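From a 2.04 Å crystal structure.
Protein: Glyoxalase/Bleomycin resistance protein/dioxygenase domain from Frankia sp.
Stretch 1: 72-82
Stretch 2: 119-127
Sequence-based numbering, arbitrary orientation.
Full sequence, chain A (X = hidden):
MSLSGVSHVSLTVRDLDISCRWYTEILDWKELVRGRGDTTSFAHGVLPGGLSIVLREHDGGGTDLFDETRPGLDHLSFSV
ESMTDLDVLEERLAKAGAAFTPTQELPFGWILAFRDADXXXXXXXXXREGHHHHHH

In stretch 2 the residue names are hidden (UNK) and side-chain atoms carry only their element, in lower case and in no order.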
# COMPACT_ATOMS: atom_id res chain seq x y z
N GLY A 72 9.08 4.34 -0.51
CA GLY A 72 8.31 3.17 -0.14
C GLY A 72 6.92 3.64 0.23
O GLY A 72 6.35 4.48 -0.47
N LEU A 73 6.37 3.13 1.32
CA LEU A 73 5.03 3.53 1.74
C LEU A 73 4.97 4.83 2.54
O LEU A 73 5.72 5.01 3.50
CB LEU A 73 4.40 2.41 2.59
CG LEU A 73 2.95 2.61 3.06
CD1 LEU A 73 2.01 2.62 1.86
CD2 LEU A 73 2.56 1.50 4.02
N ASP A 74 4.09 5.74 2.13
CA ASP A 74 3.87 7.00 2.84
C ASP A 74 2.76 6.62 3.83
O ASP A 74 2.90 6.80 5.05
CB ASP A 74 3.41 8.09 1.86
CG ASP A 74 3.05 9.40 2.55
OD1 ASP A 74 1.91 9.88 2.38
OD2 ASP A 74 3.92 9.96 3.27
N HIS A 75 1.67 6.07 3.30
CA HIS A 75 0.56 5.58 4.12
C HIS A 75 -0.43 4.76 3.28
O HIS A 75 -0.50 4.94 2.07
CB HIS A 75 -0.16 6.72 4.86
CG HIS A 75 -0.92 7.64 3.97
ND1 HIS A 75 -2.18 7.36 3.50
CD2 HIS A 75 -0.59 8.87 3.49
CE1 HIS A 75 -2.60 8.38 2.76
NE2 HIS A 75 -1.66 9.30 2.74
N LEU A 76 -1.16 3.86 3.94
CA LEU A 76 -2.14 3.01 3.27
C LEU A 76 -3.55 3.34 3.78
O LEU A 76 -3.82 3.26 4.97
CB LEU A 76 -1.81 1.54 3.55
CG LEU A 76 -2.73 0.48 2.94
CD1 LEU A 76 -2.81 0.64 1.42
CD2 LEU A 76 -2.20 -0.89 3.31
N SER A 77 -4.44 3.69 2.86
CA SER A 77 -5.80 4.06 3.24
C SER A 77 -6.86 3.05 2.78
O SER A 77 -6.98 2.76 1.59
CB SER A 77 -6.13 5.45 2.69
OG SER A 77 -7.41 5.86 3.12
N PHE A 78 -7.62 2.54 3.74
CA PHE A 78 -8.68 1.57 3.48
C PHE A 78 -10.05 2.24 3.34
O PHE A 78 -10.31 3.26 3.98
CB PHE A 78 -8.77 0.56 4.64
CG PHE A 78 -7.46 -0.12 4.97
CD1 PHE A 78 -6.89 -1.02 4.09
CD2 PHE A 78 -6.82 0.13 6.19
CE1 PHE A 78 -5.69 -1.68 4.40
CE2 PHE A 78 -5.63 -0.52 6.51
CZ PHE A 78 -5.07 -1.42 5.62
N SER A 79 -10.91 1.67 2.51
CA SER A 79 -12.26 2.19 2.35
C SER A 79 -13.16 1.45 3.33
O SER A 79 -13.04 0.23 3.47
CB SER A 79 -12.79 1.93 0.93
OG SER A 79 -12.10 2.69 -0.04
N VAL A 80 -14.03 2.18 4.03
CA VAL A 80 -14.99 1.55 4.95
C VAL A 80 -16.38 1.95 4.46
O VAL A 80 -16.54 2.97 3.78
CB VAL A 80 -14.79 2.00 6.43
CG1 VAL A 80 -13.43 1.52 6.92
CG2 VAL A 80 -14.93 3.51 6.56
N GLU A 81 -17.39 1.16 4.81
CA GLU A 81 -18.75 1.41 4.34
C GLU A 81 -19.63 2.36 5.14
O GLU A 81 -20.47 3.05 4.56
CB GLU A 81 -19.45 0.07 4.17
CG GLU A 81 -18.70 -0.86 3.23
CD GLU A 81 -19.32 -2.24 3.15
OE1 GLU A 81 -19.69 -2.79 4.21
OE2 GLU A 81 -19.43 -2.77 2.03
N SER A 82 -19.47 2.39 6.46
CA SER A 82 -20.30 3.28 7.26
C SER A 82 -19.53 3.87 8.43
O SER A 82 -18.42 3.46 8.71
CB SER A 82 -21.50 2.51 7.81
OG SER A 82 -21.06 1.56 8.76
N UNK A 119 4.28 1.28 13.80
CA UNK A 119 4.08 2.69 13.51
C UNK A 119 3.82 2.97 12.04
O UNK A 119 3.93 4.11 11.59
c UNK A 119 5.28 3.51 13.97
n UNK A 119 3.89 4.73 15.50
o UNK A 119 5.44 5.87 14.33
c UNK A 119 4.88 4.80 14.62
N UNK A 120 3.50 1.94 11.27
CA UNK A 120 3.22 2.14 9.86
C UNK A 120 1.93 2.96 9.77
O UNK A 120 0.95 2.67 10.47
c UNK A 120 4.39 0.03 9.23
c UNK A 120 2.59 1.02 7.70
c UNK A 120 4.36 -1.37 8.62
c UNK A 120 3.06 0.80 9.14
N UNK A 121 1.93 3.99 8.93
CA UNK A 121 0.78 4.87 8.79
C UNK A 121 -0.37 4.29 7.98
O UNK A 121 -0.22 3.99 6.79
c UNK A 121 1.21 6.21 8.19
N UNK A 122 -1.52 4.15 8.63
CA UNK A 122 -2.74 3.62 8.03
C UNK A 122 -3.90 4.60 8.20
O UNK A 122 -3.86 5.48 9.07
c UNK A 122 -1.71 0.79 7.28
c UNK A 122 -3.12 2.29 8.69
c UNK A 122 -2.04 1.21 8.71
c UNK A 122 -2.55 0.02 9.54
N UNK A 123 -4.92 4.44 7.37
CA UNK A 123 -6.11 5.28 7.43
C UNK A 123 -7.35 4.48 7.05
O UNK A 123 -7.27 3.48 6.32
o UNK A 123 -5.55 8.54 4.65
c UNK A 123 -6.01 6.46 6.44
c UNK A 123 -4.99 8.65 5.76
c UNK A 123 -4.85 7.40 6.63
o UNK A 123 -4.53 9.73 6.19
N UNK A 124 -8.50 4.92 7.57
CA UNK A 124 -9.79 4.32 7.25
C UNK A 124 -10.58 5.52 6.75
O UNK A 124 -10.63 6.56 7.41
c UNK A 124 -10.44 3.75 8.48
N UNK A 125 -11.19 5.36 5.58
CA UNK A 125 -11.90 6.45 4.93
C UNK A 125 -13.37 6.17 4.59
O UNK A 125 -13.70 5.10 4.08
se UNK A 125 -11.59 9.42 2.70
c UNK A 125 -11.14 6.78 3.65
c UNK A 125 -11.92 7.51 2.59
c UNK A 125 -13.26 10.09 3.46
N UNK A 126 -14.23 7.16 4.85
CA UNK A 126 -15.66 7.07 4.56
C UNK A 126 -16.04 8.26 3.67
O UNK A 126 -15.77 9.41 4.03
c UNK A 126 -18.44 5.68 5.18
c UNK A 126 -16.49 7.12 5.84
c UNK A 126 -18.70 7.39 7.01
c UNK A 126 -18.02 7.07 5.67
N UNK A 127 -16.64 7.98 2.52
CA UNK A 127 -17.02 9.04 1.60
C UNK A 127 -18.25 9.83 2.02
O UNK A 127 -19.08 9.34 2.77

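Position 119 has four side-chain atoms: a carbon, then a second carbon carrying one oxygen and one nitrogen. Its side chain stays more than 9 Å from stretch 1 and makes no contact, so the assignment rests on this short amide alone: Asn119.

Position 120 carries four carbons, forked at the first, with one arm two carbons long. That beta-branched pattern is isoleucine, Ile120. Its CG2 lies 3.7 Å from Leu73 CD2, an apolar contact just before the strand begins at 121.

Position 121 has a single side-chain carbon, hence Ala121. Its CB points toward stretch 1, 3.6 Å from both Asp74 O and His75 CB. Its carbonyl O accepts a hydrogen bond from Leu76 N (3.0 Å, 160°).

Position 122 shows four carbons forked at the second, the leucine pattern. In Leu122, CD2 approaches Leu76 CB at 3.8 Å and Phe78 CE2 at 4.2 Å, all on one face of the sheet.

Position 123 has a chain of three carbons, the third bearing two oxygens: a carboxylate one methylene longer than aspartate, so Glu123. It lies on the opposite face, beside Ser77. OE2 sits over one face of the His75 ring, while OE1 is 3.5 Å from His75 CE1 and 3.6 Å from Ser77 OG, distances that mark packing. The backbone bonds more firmly: its N donates to Leu76 O (2.9 Å, 138°), and its O accepts from Phe78 N (2.8 Å, 176°).

Position 124 again has one carbon, giving Ala124. Its CB shares the face of Leu122 and meets Val80 CG1 at 4.0 Å.

Position 125 is unbranched: two carbons, a selenium, a final carbon. This is selenomethionine, Met125. Its CB lies 3.9 Å from Ser77 OG, but the end of the chain leads away. Its N donates to Phe78 O (2.8 Å, 150°), and its O accepts from Val80 N (2.9 Å, 166°).

Position 126 has four carbons forked at the second, identifying Leu126. Although CB points sideways, the end comes nearer, with CD1 3.4 Å from Glu81 O; CB is 4.0 Å from Val80 CG2.

Position 127 has no side-chain atoms, so it is Gly127, and it makes no contact with stretch 1.

The contact is a parallel strand pairing, with axes 28° apart. Five backbone hydrogen bonds engage alternate residues, Leu76, Phe78 and Val80 on one strand and Ala121, Glu123 and Met125 on the other. Leu76, Phe78, Leu122 and Ala124 share one buried face; Ser77, Ser79, Glu123 and Met125 share the other. Together the stretches bury 684 Å².

Stretch 2 (119-127) NIALEAMLG
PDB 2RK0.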